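Local coordinates for phosphoserine aminotransferase SerC (Cytophaga hutchinsonii ATCC 33406, PDB 3FFR), which probably catalyses the pyridoxal phosphate-dependent transamination between phosphoserine and 2-oxoglutarate in serine biosynthesis, at residues Asn91-Ser95 / Glu140-Val145; Tyr16-His22 / Lys254-Met259. All coordinates share one frame; numbering follows the deposited sequence. Where two conformers were deposited one is given.

Contact 1 (Asn91-Ser95 / Glu140-Val145). With SER (serine), chain B.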
ATOM      1  N   ASN A  91       4.002 -25.768   4.631  1.00 27.07           N
ATOM      2  CA  ASN A  91       4.986 -26.255   5.620  1.00 26.47           C
ATOM      3  C   ASN A  91       5.320 -25.257   6.697  1.00 28.71           C
ATOM      4  O   ASN A  91       6.286 -25.398   7.451  1.00 29.39           O
ATOM      5  CB  ASN A  91       6.270 -26.768   4.951  1.00 28.34           C
ATOM      6  CG  ASN A  91       7.055 -25.668   4.270  1.00 27.29           C
ATOM      7  OD1 ASN A  91       6.536 -24.578   4.021  1.00 27.85           O
ATOM      8  ND2 ASN A  91       8.329 -25.938   3.998  1.00 31.00           N
ATOM      9  N   GLY A  92       4.529 -24.209   6.762  1.00 27.71           N
ATOM     10  CA  GLY A  92       4.738 -23.181   7.784  1.00 26.79           C
ATOM     11  C   GLY A  92       3.664 -22.126   7.751  1.00 27.25           C
ATOM     12  O   GLY A  92       2.677 -22.219   7.005  1.00 27.72           O
ATOM     13  N   SER A  93       3.883 -21.107   8.562  1.00 27.34           N
ATOM     14  CA  SER A  93       2.857 -20.086   8.775  1.00 27.96           C
ATOM     15  C   SER A  93       2.441 -19.274   7.561  1.00 28.06           C
ATOM     16  O   SER A  93       1.239 -18.953   7.387  1.00 27.73           O
ATOM     17  CB  SER A  93       3.268 -19.148   9.893  1.00 30.02           C
ATOM     18  OG  SER A  93       3.507 -19.885  11.078  1.00 33.27           O
ATOM     19  N   PHE A  94       3.416 -18.937   6.724  1.00 28.07           N
ATOM     20  CA  PHE A  94       3.108 -18.121   5.528  1.00 27.10           C
ATOM     21  C   PHE A  94       2.417 -18.953   4.452  1.00 27.15           C
ATOM     22  O   PHE A  94       1.361 -18.561   3.942  1.00 28.07           O
ATOM     23  CB  PHE A  94       4.348 -17.406   5.029  1.00 26.51           C
ATOM     24  CG  PHE A  94       4.811 -16.377   6.002  1.00 28.28           C
ATOM     25  CD1 PHE A  94       4.205 -15.141   6.038  1.00 32.96           C
ATOM     26  CD2 PHE A  94       5.751 -16.682   6.954  1.00 27.70           C
ATOM     27  CE1 PHE A  94       4.603 -14.190   6.968  1.00 36.89           C
ATOM     28  CE2 PHE A  94       6.141 -15.765   7.906  1.00 31.15           C
ATOM     29  CZ  PHE A  94       5.585 -14.508   7.914  1.00 34.66           C
ATOM     30  N   SER A  95       2.977 -20.118   4.160  1.00 27.12           N
ATOM     31  CA  SER A  95       2.378 -21.016   3.155  1.00 25.78           C
ATOM     32  C   SER A  95       0.981 -21.469   3.609  1.00 27.02           C
ATOM     33  O   SER A  95       0.057 -21.589   2.801  1.00 26.97           O
ATOM     34  CB  SER A  95       3.300 -22.186   2.798  1.00 26.32           C
ATOM     35  OG  SER A  95       3.724 -22.894   3.944  1.00 26.91           O
ATOM     36  N   GLU A 140      10.122 -20.436   3.258  1.00 27.38           N
ATOM     37  CA  GLU A 140       9.088 -20.379   4.327  1.00 26.04           C
ATOM     38  C   GLU A 140       9.777 -19.740   5.512  1.00 27.59           C
ATOM     39  O   GLU A 140      10.492 -20.377   6.293  1.00 26.91           O
ATOM     40  CB  GLU A 140       8.522 -21.778   4.653  1.00 27.00           C
ATOM     41  CG  GLU A 140       7.554 -21.811   5.823  1.00 27.88           C
ATOM     42  CD  GLU A 140       6.382 -20.859   5.692  1.00 28.13           C
ATOM     43  OE1 GLU A 140       5.535 -21.053   4.788  1.00 28.32           O
ATOM     44  OE2 GLU A 140       6.317 -19.970   6.551  1.00 28.23           O
ATOM     45  N   THR A 141       9.538 -18.444   5.600  1.00 25.79           N
ATOM     46  CA  THR A 141      10.229 -17.561   6.530  1.00 25.66           C
ATOM     47  C   THR A 141      10.022 -17.945   8.001  1.00 27.85           C
ATOM     48  O   THR A 141      10.863 -17.680   8.859  1.00 27.91           O
ATOM     49  CB  THR A 141       9.739 -16.107   6.333  1.00 27.73           C
ATOM     50  OG1 THR A 141       9.554 -15.846   4.937  1.00 27.53           O
ATOM     51  CG2 THR A 141      10.736 -15.081   6.923  1.00 27.31           C
ATOM     52  N   SER A 142       8.895 -18.579   8.278  1.00 27.98           N
ATOM     53  CA  SER A 142       8.594 -18.966   9.660  1.00 26.87           C
ATOM     54  C   SER A 142       9.511 -20.079  10.173  1.00 26.46           C
ATOM     55  O   SER A 142       9.905 -20.075  11.348  1.00 27.74           O
ATOM     56  CB  SER A 142       7.127 -19.392   9.839  1.00 26.97           C
ATOM     57  OG  SER A 142       6.790 -20.521   9.049  1.00 26.92           O
ATOM     58  N   SER A 143       9.896 -20.983   9.275  1.00 26.20           N
ATOM     59  CA  SER A 143      10.639 -22.183   9.668  1.00 27.35           C
ATOM     60  C   SER A 143      12.065 -22.257   9.167  1.00 28.24           C
ATOM     61  O   SER A 143      12.845 -23.080   9.627  1.00 28.55           O
ATOM     62  CB  SER A 143       9.893 -23.407   9.170  1.00 27.45           C
ATOM     63  OG  SER A 143       9.935 -23.463   7.759  1.00 25.56           O
ATOM     64  N   GLY A 144      12.381 -21.414   8.194  1.00 28.04           N
ATOM     65  CA  GLY A 144      13.706 -21.401   7.581  1.00 26.83           C
ATOM     66  C   GLY A 144      13.959 -22.500   6.548  1.00 28.09           C
ATOM     67  O   GLY A 144      15.112 -22.848   6.248  1.00 27.88           O
ATOM     68  N   VAL A 145      12.877 -23.053   6.014  1.00 27.02           N
ATOM     69  CA  VAL A 145      12.955 -24.077   4.978  1.00 27.10           C
ATOM     70  C   VAL A 145      12.732 -23.501   3.587  1.00 29.41           C
ATOM     71  O   VAL A 145      11.789 -22.746   3.339  1.00 27.55           O
ATOM     72  CB  VAL A 145      11.928 -25.218   5.200  1.00 26.26           C
ATOM     73  CG1 VAL A 145      11.974 -26.282   4.009  1.00 26.06           C
ATOM     74  CG2 VAL A 145      12.166 -25.937   6.584  1.00 26.14           C
TER
HETATM   75  N   SER B 362       3.495 -10.379   9.150  0.75 31.52           N
HETATM   76  CA  SER B 362       4.274 -11.562   9.564  0.75 39.35           C
HETATM   77  C   SER B 362       3.643 -12.074  10.814  0.75 40.76           C
HETATM   78  O   SER B 362       2.734 -12.885  10.651  0.75 46.00           O
HETATM   79  CB  SER B 362       5.788 -11.291   9.727  0.75 39.90           C
HETATM   80  OG  SER B 362       6.412 -10.807   8.502  0.75 40.73           O
HETATM   81  OXT SER B 362       3.955 -11.702  11.941  0.75 40.10           O
HETATM   82  O   HOH W   1       8.826 -25.984   7.424  1.00 25.93           O
HETATM   83  O   HOH W   2       9.765 -23.912   1.865  1.00 34.47           O
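Where the chain of this class-V aminotransferase turns into helix 93-104, the backbone of S93 passes close to S142, their CA atoms 5.9 Å apart, with G92 at the N-cap. Facing that helix start, residues 140-145 form a tight turn closed by a G1 beta bulge: G144 and V145 both lie against E140, whose carbonyl accepts the backbone N-H groups of S143 and G144. The E140 carboxylate faces the N-terminal end of helix 93-104 and accepts from N-H groups of its first turn. Bending of its chain at chi2 (55°) brings the oxygens to the amides of F94 and S95. F94 N meets E140 OE2 at 3.1 Å on the syn side, while S95 N uses the syn lone pair of E140 OE1 at 2.8 Å. The S95 hydroxyl, OG, adds a second bond to E140 OE1 at 2.7 Å, arriving on the anti side and well out of the carboxylate plane; S95 OG in turn accepts from N91 N. Above the same plane, S142 OG donates to E140 OE2 from the face that F94 N also uses. S142 OG itself receives S93 N at 3.0 Å, so it relays between helix start and carboxylate. Four hydrogen bonds thus fix the rotation of this buried carboxylate, and the helix-start amides would probably favour its charged form. The F94 ring lies nearly coplanar with the carboxylate, at 18°, with E140 OE2 at its edge. Its far end borders the bound serine. T141, whose CB lies obliquely to F94, hydrogen-bonds through OG1 to S170 and to O3 of the cofactor-bearing LLP at position 191, which places the contact beside the active site. Water completes the join: one molecule donates to N91 O at 2.6 Å and accepts from S143 OG.

Contact 2 (Tyr16-His22 / Lys254-Met259); sequences YPTVRQH and KVTGDM
D258 OD2 receives a His-carboxylate hydrogen bond from H22 NE2 at 2.8 Å, which joins helix 19-28 to helix 246-262, and T18 OG1 adds a second bond to the same D258 oxygen at 2.6 Å. The imidazole comes in nearly coplanar with the carboxylate and its N-H...O angle is 165°; OD2 is met on the syn side by H22 and on the anti side by T18. K254, one helical turn before D258, lays its CB over the centre of the H22 ring, a CH-pi contact that holds the ring from one face. With CG anti to the backbone N (chi1 -162°), Y16 turns its ring toward helix 246-262. V255 CG1 lies over one ring face, 4.1 Å from the centroid, with P17 CD on the opposite face, and V255 CG2 touches V19 CG2 at 3.8 Å. The methyl end of selenomethionine M259 meets the same Y16 ring obliquely. Farther out, L195 packs on V19 and V255 from the loop that follows the cofactor lysine position. A type I turn leads from Y16 into helix 19-28, closed by the bond from V19 N to Y16 O at 2.9 Å.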
ATOM      1  N   TYR A  16      18.840  -1.302   2.884  1.00 27.60           N
ATOM      2  CA  TYR A  16      19.953  -1.383   1.977  1.00 27.78           C
ATOM      3  C   TYR A  16      20.806  -0.119   2.273  1.00 27.03           C
ATOM      4  O   TYR A  16      20.261   0.968   2.530  1.00 29.19           O
ATOM      5  CB  TYR A  16      19.483  -1.484   0.524  1.00 28.71           C
ATOM      6  CG  TYR A  16      20.555  -2.000  -0.377  1.00 28.47           C
ATOM      7  CD1 TYR A  16      20.808  -3.375  -0.475  1.00 28.16           C
ATOM      8  CD2 TYR A  16      21.319  -1.143  -1.150  1.00 27.83           C
ATOM      9  CE1 TYR A  16      21.801  -3.861  -1.304  1.00 31.48           C
ATOM     10  CE2 TYR A  16      22.319  -1.634  -1.975  1.00 30.47           C
ATOM     11  CZ  TYR A  16      22.556  -2.982  -2.044  1.00 32.74           C
ATOM     12  OH  TYR A  16      23.568  -3.479  -2.862  1.00 33.77           O
ATOM     13  N   PRO A  17      22.141  -0.250   2.246  1.00 29.08           N
ATOM     14  CA  PRO A  17      22.976   0.835   2.763  1.00 30.10           C
ATOM     15  C   PRO A  17      22.873   2.166   2.045  1.00 29.76           C
ATOM     16  O   PRO A  17      23.206   3.222   2.607  1.00 30.53           O
ATOM     17  CB  PRO A  17      24.400   0.260   2.691  1.00 31.35           C
ATOM     18  CG  PRO A  17      24.334  -0.840   1.741  1.00 32.02           C
ATOM     19  CD  PRO A  17      22.948  -1.417   1.842  1.00 30.50           C
ATOM     20  N   THR A  18      22.384   2.129   0.828  1.00 28.23           N
ATOM     21  CA  THR A  18      22.265   3.373   0.042  1.00 27.08           C
ATOM     22  C   THR A  18      20.929   4.072   0.204  1.00 28.62           C
ATOM     23  O   THR A  18      20.708   5.158  -0.332  1.00 29.52           O
ATOM     24  CB  THR A  18      22.458   3.084  -1.448  1.00 27.80           C
ATOM     25  OG1 THR A  18      21.500   2.092  -1.864  1.00 29.19           O
ATOM     26  CG2 THR A  18      23.886   2.588  -1.722  1.00 30.12           C
ATOM     27  N   VAL A  19      20.014   3.419   0.916  1.00 26.87           N
ATOM     28  CA  VAL A  19      18.658   3.938   1.022  1.00 27.46           C
ATOM     29  C   VAL A  19      18.630   5.315   1.620  1.00 30.19           C
ATOM     30  O   VAL A  19      17.890   6.195   1.150  1.00 28.79           O
ATOM     31  CB  VAL A  19      17.691   2.959   1.748  1.00 27.99           C
ATOM     32  CG1 VAL A  19      16.371   3.645   2.129  1.00 28.24           C
ATOM     33  CG2 VAL A  19      17.408   1.740   0.859  1.00 26.00           C
ATOM     34  N   ARG A  20      19.439   5.557   2.643  1.00 28.74           N
ATOM     35  CA  ARG A  20      19.411   6.905   3.265  1.00 31.28           C
ATOM     36  C   ARG A  20      19.684   7.998   2.247  1.00 30.00           C
ATOM     37  O   ARG A  20      18.936   8.986   2.152  1.00 32.03           O
ATOM     38  CB  ARG A  20      20.388   7.004   4.440  1.00 31.25           C
ATOM     39  CG  ARG A  20      20.337   8.339   5.138  1.00 37.84           C
ATOM     40  CD  ARG A  20      21.325   8.446   6.299  1.00 39.61           C
ATOM     41  NE  ARG A  20      21.028   9.703   6.986  1.00 49.97           N
ATOM     42  CZ  ARG A  20      20.288   9.808   8.088  1.00 49.82           C
ATOM     43  NH1 ARG A  20      19.850   8.712   8.711  1.00 43.52           N
ATOM     44  NH2 ARG A  20      20.052  11.018   8.588  1.00 54.36           N
ATOM     45  N   GLN A  21      20.740   7.827   1.467  1.00 32.07           N
ATOM     46  CA  GLN A  21      21.051   8.895   0.513  0.50 31.98           C
ATOM     47  C   GLN A  21      20.001   8.961  -0.587  1.00 31.10           C
ATOM     48  O   GLN A  21      19.644  10.071  -1.010  1.00 30.18           O
ATOM     49  CB  GLN A  21      22.490   8.858  -0.022  0.50 31.82           C
ATOM     50  CG  GLN A  21      22.783  10.058  -0.969  0.50 38.74           C
ATOM     51  CD  GLN A  21      22.386  11.448  -0.402  0.50 39.44           C
ATOM     52  OE1 GLN A  21      22.915  11.896   0.627  0.50 37.09           O
ATOM     53  NE2 GLN A  21      21.478  12.145  -1.108  0.50 28.78           N
ATOM     54  N   HIS A  22      19.459   7.823  -0.993  1.00 29.83           N
ATOM     55  CA  HIS A  22      18.391   7.822  -2.010  1.00 29.30           C
ATOM     56  C   HIS A  22      17.133   8.494  -1.535  1.00 29.88           C
ATOM     57  O   HIS A  22      16.427   9.144  -2.320  1.00 29.72           O
ATOM     58  CB  HIS A  22      18.064   6.420  -2.544  1.00 29.67           C
ATOM     59  CG  HIS A  22      19.187   5.772  -3.285  1.00 32.21           C
ATOM     60  ND1 HIS A  22      19.924   6.426  -4.257  1.00 28.70           N
ATOM     61  CD2 HIS A  22      19.652   4.502  -3.243  1.00 29.46           C
ATOM     62  CE1 HIS A  22      20.817   5.586  -4.753  1.00 33.06           C
ATOM     63  NE2 HIS A  22      20.668   4.412  -4.164  1.00 31.10           N
ATOM     64  N   LYS A 254      16.295   2.752  -7.541  1.00 26.85           N
ATOM     65  CA  LYS A 254      17.650   3.165  -7.151  1.00 27.92           C
ATOM     66  C   LYS A 254      18.443   1.975  -6.595  1.00 28.75           C
ATOM     67  O   LYS A 254      19.608   1.737  -6.955  1.00 26.45           O
ATOM     68  CB  LYS A 254      17.615   4.288  -6.112  1.00 28.51           C
ATOM     69  CG  LYS A 254      17.102   5.629  -6.632  1.00 28.43           C
ATOM     70  CD  LYS A 254      17.979   6.199  -7.753  1.00 29.84           C
ATOM     71  CE  LYS A 254      17.523   7.570  -8.195  1.00 34.62           C
ATOM     72  NZ  LYS A 254      18.413   8.134  -9.261  1.00 38.86           N
ATOM     73  N   VAL A 255      17.820   1.224  -5.692  1.00 28.53           N
ATOM     74  CA  VAL A 255      18.492   0.057  -5.061  1.00 26.46           C
ATOM     75  C   VAL A 255      18.772  -1.027  -6.063  1.00 26.54           C
ATOM     76  O   VAL A 255      19.847  -1.644  -6.081  1.00 26.80           O
ATOM     77  CB  VAL A 255      17.674  -0.486  -3.855  1.00 28.46           C
ATOM     78  CG1 VAL A 255      18.118  -1.885  -3.426  1.00 25.38           C
ATOM     79  CG2 VAL A 255      17.758   0.540  -2.687  1.00 28.69           C
ATOM     80  N   THR A 256      17.811  -1.265  -6.936  1.00 26.43           N
ATOM     81  CA  THR A 256      18.054  -2.274  -7.971  1.00 23.98           C
ATOM     82  C   THR A 256      19.183  -1.806  -8.876  1.00 26.78           C
ATOM     83  O   THR A 256      19.942  -2.633  -9.374  1.00 27.63           O
ATOM     84  CB  THR A 256      16.817  -2.646  -8.780  1.00 24.63           C
ATOM     85  OG1 THR A 256      16.184  -1.466  -9.327  1.00 29.30           O
ATOM     86  CG2 THR A 256      15.803  -3.398  -7.882  1.00 25.23           C
ATOM     87  N   GLY A 257      19.307  -0.496  -9.070  1.00 27.53           N
ATOM     88  CA  GLY A 257      20.438   0.031  -9.870  1.00 28.48           C
ATOM     89  C   GLY A 257      21.757  -0.314  -9.196  1.00 28.48           C
ATOM     90  O   GLY A 257      22.747  -0.773  -9.824  1.00 26.96           O
ATOM     91  N   ASP A 258      21.766  -0.114  -7.896  1.00 28.47           N
ATOM     92  CA  ASP A 258      22.943  -0.414  -7.089  1.00 28.39           C
ATOM     93  C   ASP A 258      23.253  -1.914  -7.197  1.00 27.89           C
ATOM     94  O   ASP A 258      24.398  -2.326  -7.308  1.00 26.86           O
ATOM     95  CB  ASP A 258      22.731  -0.024  -5.606  1.00 29.87           C
ATOM     96  CG  ASP A 258      22.598   1.480  -5.393  1.00 34.64           C
ATOM     97  OD1 ASP A 258      23.272   2.235  -6.135  1.00 33.80           O
ATOM     98  OD2 ASP A 258      21.844   1.902  -4.479  1.00 28.19           O
HETATM   99  N   MSE A 259      22.208  -2.728  -7.133  1.00 27.77           N
HETATM  100  CA  MSE A 259      22.369  -4.178  -7.178  1.00 27.87           C
HETATM  101  C   MSE A 259      22.939  -4.642  -8.519  1.00 27.95           C
HETATM  102  O   MSE A 259      23.771  -5.548  -8.598  1.00 27.91           O
HETATM  103  CB  MSE A 259      21.057  -4.925  -6.857  1.00 27.96           C
HETATM  104  CG  MSE A 259      20.667  -4.807  -5.450  1.00 25.58           C
HETATM  105 SE   MSE A 259      18.966  -5.757  -5.144  0.75 26.79          SE
HETATM  106  CE  MSE A 259      18.892  -5.619  -3.226  1.00 31.32           C
TER

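In the fold
Contact 1 and contact 2 lie on opposite sides of the chain's centre, their own centres 28 Å apart and their nearest atoms about 16 Å apart, so they do not touch. Along the chain, residues 16-22 come first, then 91-95 and 140-145, and 254-259 last; both segments of contact 1 therefore fall between those of contact 2. Contact 1 sits at the C-terminal ends of strands 85-90 and 133-137 of the seven-stranded sheet, where it lines the serine-binding active site. Contact 2 shares no helix or strand with it: away from that site, it brings the N-terminal residues against helix 246-262, which follows that sheet in sequence.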